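Local coordinates for tube-forming protein in Mycobacterial Envelpe, TiME (Mycolicibacterium smegmatis, PDB 7CU9) that probably assembles into a tube across the mycobacterial outer envelope that may serve in protein secretion, its soluble part being a PknH-like extracellular domain, at residues Thr113-Met116 with His122-Val125; Gln37-Asp42 with Asn48-Gly53; Arg101-Thr106 with Ala136-Val141. All coordinates share one frame; numbering follows the deposited sequence.

Interaction 1 (Thr113-Met116 with His122-Val125); sequences TTAM and HTEV
The flat groups that meet between Met116 and Glu124 are peptide groups, joined by a reciprocal pair of N-H...O bonds: Glu124 O takes Met116 N at 2.7 Å, and Met116 O takes Glu124 N at 2.9 Å. Both bonds are almost straight, with N-H...O angles of 169° and 168°. The same two oxygens also receive CA-H groups, Ala115 CA standing 3.3 Å from Glu124 O and Thr123 CA 3.3 Å from Met116 O. Met116 and Glu124 are thus a hydrogen-bonded antiparallel pair, and Ala115 and Val125 the adjoining non-hydrogen-bonded pair, in the beta hairpin of strands 113-118 and 123-129. One face of the ladder carries small and branched side chains. There Val125 CG1, anti to the backbone N (chi1 176°), runs into the methyl of Thr113, and Val125 CG1 to Thr113 CG2 is a tight 3.4 Å, the two side chains meeting at a slant. Farther along, Ala115 CB lies 4.1 Å from Thr123 CG2. On the other face the side chains of Met116 and Glu124 separate: Met116 bends at chi3, which carries CE onto the Phe39 ring, with Trp126 alongside, while Glu124 OE1 is hydrogen-bonded to Trp126 NE1. Thr113 OG1 bonds to Thr127 OG1. Cross-strand cohesion therefore comes from the backbone, with methyl packing added on the Ala115 face, while the carboxylate and the Thr113 hydroxyl find partners on the continuing strand 123-129, which probably limits their rotation.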
ATOM      1  N   THR B 113       1.548 -11.421  22.567  1.00 14.94           N
ATOM      2  CA  THR B 113       2.567 -10.374  22.347  1.00 16.00           C
ATOM      3  C   THR B 113       3.873 -10.907  22.922  1.00 16.06           C
ATOM      4  O   THR B 113       3.850 -11.443  24.045  1.00 16.30           O
ATOM      5  CB  THR B 113       2.147  -9.044  22.978  1.00 16.39           C
ATOM      6  OG1 THR B 113       0.910  -8.656  22.380  1.00 17.12           O
ATOM      7  CG2 THR B 113       3.176  -7.952  22.794  1.00 16.95           C
ATOM      8  N   THR B 114       4.967 -10.796  22.179  1.00 16.22           N
ATOM      9  CA  THR B 114       6.283 -11.314  22.628  1.00 16.17           C
ATOM     10  C   THR B 114       7.402 -10.458  22.044  1.00 16.40           C
ATOM     11  O   THR B 114       7.183  -9.790  21.020  1.00 16.49           O
ATOM     12  CB  THR B 114       6.426 -12.805  22.301  1.00 16.53           C
ATOM     13  OG1 THR B 114       7.541 -13.314  23.033  1.00 16.89           O
ATOM     14  CG2 THR B 114       6.608 -13.070  20.824  1.00 17.05           C
ATOM     15  N   ALA B 115       8.561 -10.490  22.698  1.00 16.87           N
ATOM     16  CA  ALA B 115       9.766  -9.741  22.291  1.00 17.43           C
ATOM     17  C   ALA B 115      10.575 -10.579  21.299  1.00 17.92           C
ATOM     18  O   ALA B 115      10.731 -11.796  21.521  1.00 17.63           O
ATOM     19  CB  ALA B 115      10.585  -9.367  23.501  1.00 17.78           C
ATOM     20  N   MET B 116      11.007  -9.930  20.222  1.00 18.74           N
ATOM     21  CA  MET B 116      11.970 -10.484  19.236  1.00 19.08           C
ATOM     22  C   MET B 116      13.332  -9.840  19.502  1.00 19.83           C
ATOM     23  O   MET B 116      13.411  -8.601  19.476  1.00 20.52           O
ATOM     24  CB  MET B 116      11.557 -10.189  17.789  1.00 18.90           C
ATOM     25  CG  MET B 116      10.483 -11.110  17.256  1.00 18.67           C
ATOM     26  SD  MET B 116      10.083 -10.761  15.518  1.00 18.33           S
ATOM     27  CE  MET B 116      11.447 -11.565  14.678  1.00 18.55           C
ATOM     28  N   HIS B 122      19.099  -5.159  18.522  1.00 37.62           N
ATOM     29  CA  HIS B 122      17.814  -4.445  18.744  1.00 35.54           C
ATOM     30  C   HIS B 122      16.780  -5.432  19.297  1.00 32.46           C
ATOM     31  O   HIS B 122      16.924  -6.648  19.053  1.00 30.96           O
ATOM     32  CB  HIS B 122      17.332  -3.769  17.454  1.00 38.10           C
ATOM     33  CG  HIS B 122      18.187  -2.628  17.016  1.00 41.17           C
ATOM     34  ND1 HIS B 122      19.521  -2.789  16.684  1.00 43.16           N
ATOM     35  CD2 HIS B 122      17.909  -1.316  16.849  1.00 42.89           C
ATOM     36  CE1 HIS B 122      20.026  -1.622  16.334  1.00 43.68           C
ATOM     37  NE2 HIS B 122      19.056  -0.703  16.424  1.00 44.02           N
ATOM     38  N   THR B 123      15.799  -4.921  20.042  1.00 29.12           N
ATOM     39  CA  THR B 123      14.610  -5.676  20.515  1.00 27.83           C
ATOM     40  C   THR B 123      13.364  -5.043  19.896  1.00 25.52           C
ATOM     41  O   THR B 123      13.280  -3.804  19.883  1.00 25.56           O
ATOM     42  CB  THR B 123      14.517  -5.698  22.045  1.00 29.29           C
ATOM     43  OG1 THR B 123      15.742  -6.230  22.547  1.00 31.14           O
ATOM     44  CG2 THR B 123      13.356  -6.528  22.551  1.00 29.59           C
ATOM     45  N   GLU B 124      12.451  -5.870  19.385  1.00 22.89           N
ATOM     46  CA  GLU B 124      11.128  -5.433  18.875  1.00 21.66           C
ATOM     47  C   GLU B 124      10.051  -6.221  19.618  1.00 19.59           C
ATOM     48  O   GLU B 124      10.312  -7.377  19.982  1.00 20.13           O
ATOM     49  CB  GLU B 124      11.015  -5.669  17.371  1.00 22.48           C
ATOM     50  CG  GLU B 124      12.001  -4.858  16.552  1.00 23.60           C
ATOM     51  CD  GLU B 124      11.986  -5.171  15.067  1.00 25.04           C
ATOM     52  OE1 GLU B 124      11.453  -6.238  14.687  1.00 24.90           O
ATOM     53  OE2 GLU B 124      12.523  -4.354  14.293  1.00 27.10           O
ATOM     54  N   VAL B 125       8.896  -5.605  19.855  1.00 17.82           N
ATOM     55  CA  VAL B 125       7.733  -6.277  20.496  1.00 16.65           C
ATOM     56  C   VAL B 125       6.641  -6.397  19.437  1.00 15.65           C
ATOM     57  O   VAL B 125       6.301  -5.369  18.821  1.00 14.98           O
ATOM     58  CB  VAL B 125       7.255  -5.518  21.745  1.00 17.06           C
ATOM     59  CG1 VAL B 125       6.009  -6.150  22.345  1.00 16.97           C
ATOM     60  CG2 VAL B 125       8.368  -5.419  22.775  1.00 17.41           C
TER

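Interaction 2 (Gln37-Asp42 with Asn48-Gly53); sequences QAFSVD and NWADIG
With chi1 at 69°, Phe39 holds CG between its backbone N and carbonyl carbon, and the ring, turned by chi2 (89°), reaches over to Ala50 and Asp51. Phe39 CE1 lies 3.6 Å from Ala50 CB, and the other meta carbon, CE2, 3.6 Å from Asp51 CB, so the outer end of the ring fits against two beta carbons. Ring and carboxylate planes stand 37° apart. One ring face carries Gln37 NE2, 3.5 Å above the plane and offset toward the rim; the same nitrogen donates to Phe39 O at 3.0 Å, and this bond, in the plane of the amide, and a second one, to Asn47 OD1, hold the amide over the ring. A water at the ring edge bridges the segments, accepting from Ala38 N and donating to Asp51 OD2. Asp51 OD1 takes Ile52 N at 2.8 Å from above the carboxylate plane, and salt bridges to Lys83 and Lys166 probably steady the negative charge. The contact packs the weakly bonded helical turn about 47-50 and Asp51 against strand 39-41, outermost in the sheet of this chain: Phe39 also touches strand 113-118, Ala50 O accepts from Lys142 of strand 137-144, and Ile52 rests on strand 161-169.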
ATOM      1  N   GLN B  37      17.721 -17.876  10.405  1.00 14.95           N
ATOM      2  CA  GLN B  37      16.949 -17.255  11.504  1.00 15.48           C
ATOM      3  C   GLN B  37      17.854 -16.234  12.192  1.00 16.62           C
ATOM      4  O   GLN B  37      18.854 -16.655  12.797  1.00 17.86           O
ATOM      5  CB  GLN B  37      16.436 -18.316  12.471  1.00 15.42           C
ATOM      6  CG  GLN B  37      15.701 -17.685  13.643  1.00 15.09           C
ATOM      7  CD  GLN B  37      14.771 -18.615  14.380  1.00 14.87           C
ATOM      8  OE1 GLN B  37      14.244 -19.582  13.836  1.00 14.29           O
ATOM      9  NE2 GLN B  37      14.535 -18.295  15.642  1.00 14.80           N
ATOM     10  N   ALA B  38      17.506 -14.953  12.079  1.00 17.53           N
ATOM     11  CA  ALA B  38      18.323 -13.806  12.539  1.00 18.29           C
ATOM     12  C   ALA B  38      17.687 -13.179  13.785  1.00 18.52           C
ATOM     13  O   ALA B  38      17.799 -11.947  13.958  1.00 19.75           O
ATOM     14  CB  ALA B  38      18.466 -12.810  11.418  1.00 18.87           C
ATOM     15  N   PHE B  39      17.068 -14.000  14.634  1.00 17.98           N
ATOM     16  CA  PHE B  39      16.366 -13.542  15.862  1.00 17.63           C
ATOM     17  C   PHE B  39      16.126 -14.712  16.818  1.00 17.75           C
ATOM     18  O   PHE B  39      16.191 -15.887  16.408  1.00 16.71           O
ATOM     19  CB  PHE B  39      15.016 -12.920  15.494  1.00 17.14           C
ATOM     20  CG  PHE B  39      14.025 -13.932  14.975  1.00 16.55           C
ATOM     21  CD1 PHE B  39      13.187 -14.612  15.844  1.00 16.34           C
ATOM     22  CD2 PHE B  39      13.954 -14.228  13.622  1.00 16.56           C
ATOM     23  CE1 PHE B  39      12.300 -15.569  15.376  1.00 16.32           C
ATOM     24  CE2 PHE B  39      13.062 -15.179  13.155  1.00 16.35           C
ATOM     25  CZ  PHE B  39      12.240 -15.850  14.031  1.00 16.46           C
ATOM     26  N   SER B  40      15.808 -14.382  18.070  1.00 17.94           N
ATOM     27  CA  SER B  40      15.118 -15.271  19.034  1.00 18.47           C
ATOM     28  C   SER B  40      13.832 -14.576  19.490  1.00 17.97           C
ATOM     29  O   SER B  40      13.764 -13.337  19.414  1.00 18.29           O
ATOM     30  CB  SER B  40      16.001 -15.620  20.202  1.00 19.60           C
ATOM     31  OG  SER B  40      16.302 -14.461  20.959  1.00 21.05           O
ATOM     32  N   VAL B  41      12.846 -15.359  19.910  1.00 17.86           N
ATOM     33  CA  VAL B  41      11.557 -14.856  20.461  1.00 18.51           C
ATOM     34  C   VAL B  41      11.437 -15.372  21.900  1.00 18.45           C
ATOM     35  O   VAL B  41      11.876 -16.501  22.159  1.00 18.69           O
ATOM     36  CB  VAL B  41      10.381 -15.278  19.559  1.00 19.39           C
ATOM     37  CG1 VAL B  41      10.233 -16.786  19.442  1.00 19.24           C
ATOM     38  CG2 VAL B  41       9.085 -14.649  20.008  1.00 21.41           C
ATOM     39  N   ASP B  42      10.881 -14.569  22.811  1.00 18.28           N
ATOM     40  CA  ASP B  42      10.713 -14.977  24.231  1.00 18.67           C
ATOM     41  C   ASP B  42       9.731 -16.147  24.310  1.00 18.39           C
ATOM     42  O   ASP B  42      10.005 -17.103  25.060  1.00 19.79           O
ATOM     43  CB  ASP B  42      10.235 -13.817  25.103  1.00 19.31           C
ATOM     44  CG  ASP B  42      11.302 -12.777  25.391  1.00 20.44           C
ATOM     45  OD1 ASP B  42      12.496 -13.078  25.179  1.00 21.67           O
ATOM     46  OD2 ASP B  42      10.927 -11.676  25.833  1.00 22.36           O
ATOM     47  N   ASN B  48       7.807 -19.676  14.595  1.00 11.70           N
ATOM     48  CA  ASN B  48       7.595 -19.955  13.151  1.00 11.47           C
ATOM     49  C   ASN B  48       6.528 -19.026  12.564  1.00 11.16           C
ATOM     50  O   ASN B  48       6.199 -19.194  11.387  1.00 10.79           O
ATOM     51  CB  ASN B  48       7.328 -21.437  12.907  1.00 11.50           C
ATOM     52  CG  ASN B  48       8.522 -22.293  13.263  1.00 11.58           C
ATOM     53  OD1 ASN B  48       9.591 -21.777  13.593  1.00 12.33           O
ATOM     54  ND2 ASN B  48       8.341 -23.600  13.205  1.00 11.60           N
ATOM     55  N   TRP B  49       6.052 -18.040  13.332  1.00 10.82           N
ATOM     56  CA  TRP B  49       5.253 -16.899  12.816  1.00 10.79           C
ATOM     57  C   TRP B  49       6.103 -15.622  12.785  1.00 10.59           C
ATOM     58  O   TRP B  49       5.727 -14.680  12.072  1.00 10.32           O
ATOM     59  CB  TRP B  49       3.992 -16.701  13.668  1.00 10.72           C
ATOM     60  CG  TRP B  49       2.811 -17.529  13.263  1.00 10.74           C
ATOM     61  CD1 TRP B  49       2.777 -18.605  12.417  1.00 10.81           C
ATOM     62  CD2 TRP B  49       1.459 -17.331  13.710  1.00 10.84           C
ATOM     63  NE1 TRP B  49       1.498 -19.085  12.308  1.00 10.98           N
ATOM     64  CE2 TRP B  49       0.667 -18.321  13.092  1.00 11.05           C
ATOM     65  CE3 TRP B  49       0.847 -16.402  14.560  1.00 11.10           C
ATOM     66  CZ2 TRP B  49      -0.710 -18.401  13.303  1.00 11.19           C
ATOM     67  CZ3 TRP B  49      -0.512 -16.482  14.765  1.00 11.18           C
ATOM     68  CH2 TRP B  49      -1.277 -17.470  14.144  1.00 11.16           C
ATOM     69  N   ALA B  50       7.198 -15.565  13.547  1.00 10.86           N
ATOM     70  CA  ALA B  50       7.985 -14.325  13.756  1.00 11.16           C
ATOM     71  C   ALA B  50       8.714 -13.908  12.471  1.00 11.56           C
ATOM     72  O   ALA B  50       8.993 -12.713  12.298  1.00 11.70           O
ATOM     73  CB  ALA B  50       8.937 -14.515  14.913  1.00 11.14           C
ATOM     74  N   ASP B  51       9.011 -14.857  11.587  1.00 12.09           N
ATOM     75  CA  ASP B  51       9.583 -14.557  10.251  1.00 12.33           C
ATOM     76  C   ASP B  51       9.374 -15.783   9.367  1.00 11.73           C
ATOM     77  O   ASP B  51       8.850 -16.793   9.856  1.00 11.15           O
ATOM     78  CB  ASP B  51      11.065 -14.173  10.347  1.00 13.96           C
ATOM     79  CG  ASP B  51      11.583 -13.315   9.202  1.00 15.35           C
ATOM     80  OD1 ASP B  51      10.849 -13.124   8.210  1.00 16.24           O
ATOM     81  OD2 ASP B  51      12.714 -12.817   9.335  1.00 19.59           O
ATOM     82  N   ILE B  52       9.763 -15.666   8.106  1.00 10.93           N
ATOM     83  CA  ILE B  52       9.656 -16.741   7.080  1.00 10.55           C
ATOM     84  C   ILE B  52      11.061 -17.155   6.626  1.00 10.45           C
ATOM     85  O   ILE B  52      12.046 -16.465   6.958  1.00 10.52           O
ATOM     86  CB  ILE B  52       8.773 -16.271   5.908  1.00 10.33           C
ATOM     87  CG1 ILE B  52       9.363 -15.056   5.184  1.00 10.38           C
ATOM     88  CG2 ILE B  52       7.360 -15.987   6.401  1.00 10.46           C
ATOM     89  CD1 ILE B  52       8.707 -14.773   3.861  1.00 10.41           C
ATOM     90  N   GLY B  53      11.145 -18.267   5.896  1.00 10.60           N
ATOM     91  CA  GLY B  53      12.417 -18.825   5.396  1.00 10.66           C
ATOM     92  C   GLY B  53      13.287 -19.380   6.511  1.00 10.75           C
ATOM     93  O   GLY B  53      14.521 -19.276   6.388  1.00 10.90           O
TER
HETATM   94  O   HOH W   1      15.052 -14.593  10.325  1.00 18.81           O

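Interaction 3 (Arg101-Thr106 with Ala136-Val141); sequences RVVDRT and ADADWV
Val102 and Val103 on helix 92-103 meet Trp140 and Ala138 of strand 137-144 through methyl groups. Val102 has CG1 anti to the backbone N (chi1 176°), which sends this branch to the outer end of the indole: Val102 CG1 is 3.8 Å from Trp140 CH2 and 3.9 Å from Trp140 CZ3. The two side chains cross at about a right angle, and the methyl approaches the six-membered ring obliquely. Trp140 adopts chi1 66°, with CG lodged between its backbone N and carbonyl carbon, and this swings the benzo end toward the helix. Its other end is fixed separately, because Trp140 NE1 donates to Trp49 O and the ring stacks with that of Trp49. Val103 presses its CG1 branch against Ala138, Val103 CG1 to Ala138 CB being a tight 3.5 Å. Both of these residues also touch Ala133 of a loop. Just beyond, Thr106 turns its hydroxyl back along the chain, and Thr106 OG1 donates to Val102 O at 2.8 Å, tilted out of the carbonyl plane, which supplies a partner for the Val102 carbonyl. Arg101 CG lies 3.7 Å over one face of the Arg105 guanidinium, whose NH1 forms a salt bridge with Glu56. Asp137, which points away from the helix, pairs with Arg158. Across the contact itself only carbon meets carbon, so the helix is held to the sheet here by apolar packing. The polar groups next to it have their own partners, Trp140 NE1 in Trp49 O and Val102 O in Thr106 OG1, and the bond and stack with Trp49 probably restrict the rotation of the indole that Val102 packs against.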
ATOM      1  N   ARG B 101       5.533 -28.100  10.021  1.00 11.63           N
ATOM      2  CA  ARG B 101       6.508 -27.503  10.973  1.00 11.72           C
ATOM      3  C   ARG B 101       6.156 -26.024  11.196  1.00 11.84           C
ATOM      4  O   ARG B 101       6.423 -25.521  12.294  1.00 12.70           O
ATOM      5  CB  ARG B 101       7.947 -27.745  10.513  1.00 12.08           C
ATOM      6  CG  ARG B 101       8.365 -29.199  10.665  1.00 11.98           C
ATOM      7  CD  ARG B 101       9.855 -29.402  10.487  1.00 12.02           C
ATOM      8  NE  ARG B 101      10.301 -29.206   9.113  1.00 11.88           N
ATOM      9  CZ  ARG B 101      10.315 -30.139   8.161  1.00 11.88           C
ATOM     10  NH1 ARG B 101       9.876 -31.363   8.402  1.00 12.13           N
ATOM     11  NH2 ARG B 101      10.760 -29.834   6.955  1.00 11.66           N
ATOM     12  N   VAL B 102       5.556 -25.351  10.214  1.00 11.71           N
ATOM     13  CA  VAL B 102       5.023 -23.972  10.425  1.00 12.12           C
ATOM     14  C   VAL B 102       3.777 -24.054  11.311  1.00 12.67           C
ATOM     15  O   VAL B 102       3.766 -23.415  12.384  1.00 13.41           O
ATOM     16  CB  VAL B 102       4.705 -23.245   9.107  1.00 11.84           C
ATOM     17  CG1 VAL B 102       4.084 -21.878   9.384  1.00 12.10           C
ATOM     18  CG2 VAL B 102       5.940 -23.101   8.226  1.00 12.07           C
ATOM     19  N   VAL B 103       2.756 -24.791  10.880  1.00 13.08           N
ATOM     20  CA  VAL B 103       1.378 -24.647  11.442  1.00 13.72           C
ATOM     21  C   VAL B 103       1.234 -25.426  12.755  1.00 14.63           C
ATOM     22  O   VAL B 103       0.484 -24.941  13.623  1.00 16.13           O
ATOM     23  CB  VAL B 103       0.296 -25.018  10.413  1.00 14.20           C
ATOM     24  CG1 VAL B 103       0.384 -24.137   9.182  1.00 14.46           C
ATOM     25  CG2 VAL B 103       0.322 -26.482  10.026  1.00 14.71           C
ATOM     26  N   ASP B 104       1.908 -26.563  12.930  1.00 14.71           N
ATOM     27  CA  ASP B 104       1.772 -27.373  14.173  1.00 15.36           C
ATOM     28  C   ASP B 104       2.459 -26.647  15.333  1.00 15.89           C
ATOM     29  O   ASP B 104       1.941 -26.725  16.465  1.00 18.36           O
ATOM     30  CB  ASP B 104       2.346 -28.783  14.021  1.00 15.89           C
ATOM     31  CG  ASP B 104       1.652 -29.642  12.981  1.00 16.06           C
ATOM     32  OD1 ASP B 104       0.639 -29.193  12.412  1.00 16.30           O
ATOM     33  OD2 ASP B 104       2.140 -30.766  12.745  1.00 18.38           O
ATOM     34  N   ARG B 105       3.574 -25.959  15.081  1.00 14.47           N
ATOM     35  CA  ARG B 105       4.477 -25.460  16.153  1.00 14.13           C
ATOM     36  C   ARG B 105       4.058 -24.057  16.607  1.00 13.55           C
ATOM     37  O   ARG B 105       4.679 -23.545  17.560  1.00 14.10           O
ATOM     38  CB  ARG B 105       5.928 -25.501  15.675  1.00 14.01           C
ATOM     39  CG  ARG B 105       6.374 -26.889  15.246  1.00 14.52           C
ATOM     40  CD  ARG B 105       7.856 -26.926  14.958  1.00 14.80           C
ATOM     41  NE  ARG B 105       8.282 -28.278  14.651  1.00 15.54           N
ATOM     42  CZ  ARG B 105       9.518 -28.620  14.311  1.00 15.82           C
ATOM     43  NH1 ARG B 105      10.463 -27.702  14.213  1.00 16.48           N
ATOM     44  NH2 ARG B 105       9.798 -29.888  14.058  1.00 16.32           N
ATOM     45  N   THR B 106       3.044 -23.469  15.967  1.00 13.34           N
ATOM     46  CA  THR B 106       2.582 -22.083  16.245  1.00 13.18           C
ATOM     47  C   THR B 106       1.156 -22.079  16.804  1.00 14.29           C
ATOM     48  O   THR B 106       0.590 -20.984  16.954  1.00 14.08           O
ATOM     49  CB  THR B 106       2.699 -21.207  14.994  1.00 12.70           C
ATOM     50  OG1 THR B 106       2.005 -21.864  13.935  1.00 12.58           O
ATOM     51  CG2 THR B 106       4.139 -20.946  14.609  1.00 12.58           C
ATOM     52  N   ALA B 136      -3.434 -26.479   3.316  1.00 13.47           N
ATOM     53  CA  ALA B 136      -2.284 -26.117   2.453  1.00 12.89           C
ATOM     54  C   ALA B 136      -2.071 -24.602   2.389  1.00 12.37           C
ATOM     55  O   ALA B 136      -1.270 -24.160   1.552  1.00 11.46           O
ATOM     56  CB  ALA B 136      -2.501 -26.697   1.077  1.00 12.99           C
ATOM     57  N   ASP B 137      -2.739 -23.843   3.259  1.00 11.95           N
ATOM     58  CA  ASP B 137      -2.669 -22.362   3.288  1.00 12.27           C
ATOM     59  C   ASP B 137      -2.768 -21.910   4.740  1.00 12.25           C
ATOM     60  O   ASP B 137      -3.757 -22.263   5.397  1.00 11.88           O
ATOM     61  CB  ASP B 137      -3.784 -21.732   2.457  1.00 12.67           C
ATOM     62  CG  ASP B 137      -3.711 -22.061   0.981  1.00 13.08           C
ATOM     63  OD1 ASP B 137      -4.127 -23.180   0.603  1.00 13.84           O
ATOM     64  OD2 ASP B 137      -3.252 -21.195   0.221  1.00 13.83           O
ATOM     65  N   ALA B 138      -1.779 -21.159   5.216  1.00 12.15           N
ATOM     66  CA  ALA B 138      -1.759 -20.598   6.583  1.00 12.40           C
ATOM     67  C   ALA B 138      -1.384 -19.119   6.494  1.00 12.63           C
ATOM     68  O   ALA B 138      -0.316 -18.801   5.938  1.00 12.98           O
ATOM     69  CB  ALA B 138      -0.812 -21.369   7.463  1.00 12.62           C
ATOM     70  N   ASP B 139      -2.250 -18.256   7.014  1.00 12.15           N
ATOM     71  CA  ASP B 139      -2.043 -16.789   7.019  1.00 12.28           C
ATOM     72  C   ASP B 139      -1.981 -16.316   8.465  1.00 11.45           C
ATOM     73  O   ASP B 139      -2.650 -16.906   9.340  1.00 11.48           O
ATOM     74  CB  ASP B 139      -3.150 -16.059   6.265  1.00 13.46           C
ATOM     75  CG  ASP B 139      -3.195 -16.373   4.781  1.00 14.97           C
ATOM     76  OD1 ASP B 139      -2.306 -17.105   4.301  1.00 15.57           O
ATOM     77  OD2 ASP B 139      -4.131 -15.893   4.128  1.00 18.71           O
ATOM     78  N   TRP B 140      -1.197 -15.279   8.713  1.00 10.68           N
ATOM     79  CA  TRP B 140      -1.166 -14.631  10.040  1.00 10.48           C
ATOM     80  C   TRP B 140      -0.627 -13.217   9.884  1.00 10.61           C
ATOM     81  O   TRP B 140      -0.080 -12.885   8.812  1.00 10.22           O
ATOM     82  CB  TRP B 140      -0.342 -15.447  11.035  1.00 10.61           C
ATOM     83  CG  TRP B 140       1.120 -15.515  10.714  1.00 10.46           C
ATOM     84  CD1 TRP B 140       2.088 -14.628  11.083  1.00 10.53           C
ATOM     85  CD2 TRP B 140       1.785 -16.551   9.977  1.00 10.74           C
ATOM     86  NE1 TRP B 140       3.312 -15.041  10.624  1.00 10.28           N
ATOM     87  CE2 TRP B 140       3.154 -16.214   9.934  1.00 10.62           C
ATOM     88  CE3 TRP B 140       1.358 -17.728   9.354  1.00 11.14           C
ATOM     89  CZ2 TRP B 140       4.100 -17.023   9.307  1.00 10.86           C
ATOM     90  CZ3 TRP B 140       2.293 -18.521   8.726  1.00 11.63           C
ATOM     91  CH2 TRP B 140       3.643 -18.171   8.702  1.00 11.19           C
ATOM     92  N   VAL B 141      -0.804 -12.426  10.932  1.00 10.62           N
ATOM     93  CA  VAL B 141      -0.370 -11.010  10.983  1.00 11.06           C
ATOM     94  C   VAL B 141       0.432 -10.807  12.264  1.00 11.22           C
ATOM     95  O   VAL B 141       0.080 -11.409  13.287  1.00 11.27           O
ATOM     96  CB  VAL B 141      -1.585 -10.069  10.916  1.00 11.53           C
ATOM     97  CG1 VAL B 141      -1.155  -8.610  10.955  1.00 11.79           C
ATOM     98  CG2 VAL B 141      -2.438 -10.350   9.692  1.00 11.80           C
TER

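How the interactions relate
From the N terminus, interaction 2 comes first: residues 37-42 and 48-53 close a short loop between strand 39-41, outermost in the sheet of this chain, and helix 47-50. Interaction 3 then closes a much longer loop, from helix 92-103 to strand 137-144, and interaction 1 is nested inside it as the hairpin of strands 113-118 and 123-129; none of the three cross. Interactions 1 and 2 share the sheet edge, where Ala115 O and Asp42 N probably hydrogen-bond. Interactions 2 and 3 meet at Asn48 and Trp49, which probably bond to Arg101 O and Trp140 NE1. The Cys46-Cys109 disulfide known for this protein links the loops of interactions 2 and 3.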